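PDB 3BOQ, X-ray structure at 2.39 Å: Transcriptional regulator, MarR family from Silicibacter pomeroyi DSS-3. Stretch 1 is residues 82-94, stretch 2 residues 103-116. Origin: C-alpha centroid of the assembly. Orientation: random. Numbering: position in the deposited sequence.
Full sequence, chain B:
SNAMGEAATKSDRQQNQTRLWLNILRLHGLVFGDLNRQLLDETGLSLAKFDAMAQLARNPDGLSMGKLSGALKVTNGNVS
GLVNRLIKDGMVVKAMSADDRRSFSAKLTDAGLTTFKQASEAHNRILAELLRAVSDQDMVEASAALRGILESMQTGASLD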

# COMPACT_ATOMS: atom_id res chain seq x y z
N LEU B 82 17.24 -1.03 4.27
CA LEU B 82 16.60 0.19 4.75
C LEU B 82 17.39 0.82 5.91
O LEU B 82 17.68 2.01 5.90
CB LEU B 82 15.14 -0.09 5.15
CG LEU B 82 14.42 1.11 5.78
CD1 LEU B 82 14.20 2.23 4.75
CD2 LEU B 82 13.12 0.67 6.39
N VAL B 83 17.74 0.00 6.91
CA VAL B 83 18.59 0.39 8.04
C VAL B 83 19.99 0.88 7.57
O VAL B 83 20.49 1.91 8.05
CB VAL B 83 18.67 -0.76 9.08
CG1 VAL B 83 19.75 -0.50 10.14
CG2 VAL B 83 17.31 -0.96 9.71
N ASN B 84 20.58 0.18 6.61
CA ASN B 84 21.82 0.64 5.96
C ASN B 84 21.74 2.07 5.38
O ASN B 84 22.68 2.82 5.54
CB ASN B 84 22.31 -0.33 4.88
CG ASN B 84 22.86 -1.62 5.46
OD1 ASN B 84 23.15 -1.71 6.66
ND2 ASN B 84 23.00 -2.64 4.60
N ARG B 85 20.65 2.42 4.69
CA ARG B 85 20.47 3.79 4.16
C ARG B 85 20.39 4.81 5.29
O ARG B 85 20.99 5.89 5.20
CB ARG B 85 19.22 3.91 3.28
CG ARG B 85 19.29 3.21 1.94
CD ARG B 85 18.05 3.53 1.06
NE ARG B 85 16.78 2.94 1.52
CZ ARG B 85 16.40 1.68 1.27
NH1 ARG B 85 17.18 0.85 0.59
NH2 ARG B 85 15.22 1.24 1.71
N LEU B 86 19.67 4.45 6.37
CA LEU B 86 19.49 5.29 7.57
C LEU B 86 20.75 5.55 8.37
O LEU B 86 20.91 6.63 8.96
CB LEU B 86 18.44 4.68 8.49
CG LEU B 86 17.00 4.67 7.96
CD1 LEU B 86 16.18 3.80 8.88
CD2 LEU B 86 16.48 6.12 7.94
N ILE B 87 21.62 4.54 8.42
CA ILE B 87 22.95 4.64 9.03
C ILE B 87 23.83 5.60 8.22
O ILE B 87 24.48 6.46 8.78
CB ILE B 87 23.64 3.25 9.18
CG1 ILE B 87 22.94 2.41 10.25
CG2 ILE B 87 25.08 3.44 9.56
CD1 ILE B 87 23.28 0.94 10.24
N LYS B 88 23.83 5.43 6.90
CA LYS B 88 24.57 6.30 5.97
C LYS B 88 24.07 7.77 6.00
O LYS B 88 24.85 8.72 5.92
CB LYS B 88 24.55 5.67 4.56
CG LYS B 88 24.95 6.57 3.39
CD LYS B 88 25.53 5.76 2.21
CE LYS B 88 25.71 6.61 0.94
NZ LYS B 88 27.13 6.92 0.60
N ASP B 89 22.77 7.95 6.15
CA ASP B 89 22.16 9.25 6.38
C ASP B 89 22.48 9.88 7.76
O ASP B 89 22.06 11.01 8.02
CB ASP B 89 20.64 9.07 6.30
CG ASP B 89 20.15 8.99 4.88
OD1 ASP B 89 20.98 9.07 3.93
OD2 ASP B 89 18.91 8.86 4.71
N GLY B 90 23.16 9.14 8.63
CA GLY B 90 23.36 9.55 10.01
C GLY B 90 22.14 9.59 10.92
O GLY B 90 22.16 10.31 11.91
N MSE B 91 21.08 8.83 10.58
CA MSE B 91 19.86 8.74 11.39
C MSE B 91 19.93 7.63 12.46
O MSE B 91 19.36 7.76 13.52
CB MSE B 91 18.61 8.51 10.51
CG MSE B 91 18.40 9.52 9.35
SE MSE B 91 17.84 11.34 9.96
CE MSE B 91 19.54 12.30 10.16
N VAL B 92 20.62 6.54 12.14
CA VAL B 92 20.70 5.38 13.03
C VAL B 92 22.15 5.13 13.37
O VAL B 92 23.00 5.26 12.52
CB VAL B 92 20.02 4.11 12.38
CG1 VAL B 92 20.41 2.81 13.07
CG2 VAL B 92 18.51 4.27 12.31
N VAL B 93 22.42 4.82 14.64
CA VAL B 93 23.78 4.69 15.16
C VAL B 93 24.46 3.41 14.67
O VAL B 93 23.85 2.33 14.68
CB VAL B 93 23.80 4.73 16.72
CG1 VAL B 93 25.23 4.61 17.30
CG2 VAL B 93 23.13 5.99 17.23
N LYS B 94 25.71 3.55 14.21
CA LYS B 94 26.62 2.45 13.94
C LYS B 94 28.04 2.89 14.28
O LYS B 94 28.63 3.73 13.60
CB LYS B 94 26.53 1.97 12.48
CG LYS B 94 27.40 0.75 12.13
CD LYS B 94 27.05 -0.50 12.95
CE LYS B 94 28.24 -1.48 13.01
NZ LYS B 94 27.94 -2.78 13.70
N SER B 103 24.40 -9.49 17.31
CA SER B 103 23.50 -8.91 16.32
C SER B 103 23.13 -7.48 16.70
O SER B 103 23.14 -7.10 17.87
CB SER B 103 22.25 -9.77 16.14
N PHE B 104 22.79 -6.71 15.67
CA PHE B 104 22.59 -5.27 15.75
C PHE B 104 21.28 -4.88 16.44
O PHE B 104 20.23 -5.49 16.18
CB PHE B 104 22.63 -4.70 14.32
CG PHE B 104 22.79 -3.20 14.25
CD1 PHE B 104 23.90 -2.57 14.83
CD2 PHE B 104 21.85 -2.43 13.56
CE1 PHE B 104 24.06 -1.19 14.75
CE2 PHE B 104 22.00 -1.04 13.46
CZ PHE B 104 23.11 -0.42 14.07
N SER B 105 21.35 -3.89 17.33
CA SER B 105 20.19 -3.21 17.88
C SER B 105 20.25 -1.80 17.33
O SER B 105 21.29 -1.15 17.43
CB SER B 105 20.22 -3.20 19.40
N ALA B 106 19.15 -1.35 16.74
CA ALA B 106 19.07 -0.07 16.05
C ALA B 106 18.50 1.04 16.95
O ALA B 106 17.46 0.87 17.59
CB ALA B 106 18.26 -0.20 14.77
N LYS B 107 19.22 2.16 16.99
CA LYS B 107 18.88 3.34 17.77
C LYS B 107 19.08 4.56 16.88
O LYS B 107 20.01 4.61 16.07
CB LYS B 107 19.81 3.48 18.98
CG LYS B 107 19.50 2.65 20.23
CD LYS B 107 20.68 2.80 21.22
CE LYS B 107 20.73 1.74 22.34
NZ LYS B 107 20.07 2.17 23.62
N LEU B 108 18.21 5.55 17.04
CA LEU B 108 18.37 6.85 16.39
C LEU B 108 19.55 7.63 16.98
O LEU B 108 19.69 7.71 18.20
CB LEU B 108 17.09 7.64 16.60
CG LEU B 108 15.94 7.79 15.61
CD1 LEU B 108 15.82 6.68 14.56
CD2 LEU B 108 14.70 7.98 16.39
N THR B 109 20.40 8.18 16.12
CA THR B 109 21.41 9.16 16.52
C THR B 109 20.69 10.38 17.15
O THR B 109 19.47 10.50 17.03
CB THR B 109 22.27 9.62 15.31
OG1 THR B 109 21.45 10.28 14.36
CG2 THR B 109 22.94 8.46 14.60
N ASP B 110 21.42 11.29 17.83
CA ASP B 110 20.75 12.46 18.42
C ASP B 110 20.08 13.29 17.34
O ASP B 110 18.93 13.74 17.51
CB ASP B 110 21.71 13.34 19.21
CG ASP B 110 22.10 12.73 20.54
OD1 ASP B 110 21.42 11.76 20.96
OD2 ASP B 110 23.09 13.23 21.16
N ALA B 111 20.79 13.46 16.22
CA ALA B 111 20.30 14.20 15.06
C ALA B 111 19.17 13.46 14.32
O ALA B 111 18.32 14.10 13.71
CB ALA B 111 21.47 14.55 14.11
N GLY B 112 19.16 12.14 14.38
CA GLY B 112 18.07 11.34 13.82
C GLY B 112 16.79 11.62 14.58
O GLY B 112 15.73 11.75 13.97
N LEU B 113 16.87 11.75 15.90
CA LEU B 113 15.69 12.03 16.72
C LEU B 113 15.15 13.47 16.55
O LEU B 113 13.95 13.67 16.51
CB LEU B 113 15.96 11.68 18.20
CG LEU B 113 14.86 11.91 19.25
CD1 LEU B 113 13.61 11.04 19.00
CD2 LEU B 113 15.44 11.68 20.64
N THR B 114 16.04 14.46 16.44
CA THR B 114 15.65 15.82 16.05
C THR B 114 14.95 15.86 14.67
O THR B 114 13.92 16.51 14.53
CB THR B 114 16.87 16.76 16.03
OG1 THR B 114 17.30 17.01 17.37
CG2 THR B 114 16.53 18.09 15.34
N THR B 115 15.53 15.17 13.68
CA THR B 115 14.97 15.08 12.33
C THR B 115 13.59 14.40 12.39
O THR B 115 12.64 14.84 11.75
CB THR B 115 15.94 14.34 11.32
OG1 THR B 115 17.12 15.14 11.09
CG2 THR B 115 15.29 14.09 9.96
N PHE B 116 13.48 13.35 13.21
CA PHE B 116 12.24 12.62 13.34
C PHE B 116 11.07 13.50 13.81
O PHE B 116 9.97 13.43 13.25
CB PHE B 116 12.38 11.41 14.27
CG PHE B 116 11.09 10.70 14.46
CD1 PHE B 116 10.55 9.94 13.41
CD2 PHE B 116 10.33 10.90 15.62
CE1 PHE B 116 9.30 9.35 13.53
CE2 PHE B 116 9.07 10.30 15.76
CZ PHE B 116 8.55 9.52 14.72
O HOH W 1 22.17 1.82 16.78

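The end of one helix and the loop after it pack against a weakly bonded strand, a loop and the start of a second helix. Together they bury 605 Å² of surface. Met91 and Phe104 have the most area covered by the other stretch, 99 and 92 Å².

The centre is backbone. Val92 and Leu108 form a single beta bridge, CA to CA 4.3 Å. Met91 O accepts from Thr109 N at 2.8 Å, and Val93 N donates to Lys107 O at 2.8 Å. The same two carbonyls also receive CA-H...O contacts, from Leu108 CA to Met91 O and from Val92 CA to Lys107 O, both 3.2 Å.

Gly90 is the first residue to leave helical geometry, in a Schellman motif. Its positive phi suits glycine. Thr109 is the N-cap of the second helix. In the p rotamer, Thr109 OG1 donates to Gly90 O at 2.6 Å and accepts from Gly112 N at 3.0 Å. One hydroxyl thus caps a helix and ties it to the turn. Thr109 CG2 packs 3.6 Å from Val93 CG2.

Gly112 leaves a hollow for the backbone of Met91. Met91 CA and Gly112 CA are 4.0 Å apart. A CB on Gly112 would lie 2.3 Å from Met91 O, a clash. Met91 is selenomethionine. Its CA-to-CB bond points away, but its end comes nearer, and Met91 SE lies 3.8 Å from Thr115 CG2. Thr115 OG1 donates to Ala111 O at 3.1 Å.

Phe104 is the large bump. It fills a hollow lined by Val83, Ile87, Val92 and Lys94; Val83 and Val92 are buried. Phe104 CE2 lies 4.0 Å from both Val83 CG1 and Ile87 CD1. Val92 CG1 approaches the ring edge, 4.2 Å from Phe104 CE2. Lys94 CD lies 3.6 Å from Phe104 CE1.

A water donates to Val93 O at 2.7 Å and accepts from Lys107 N at 3.0 Å, bridging the stretches.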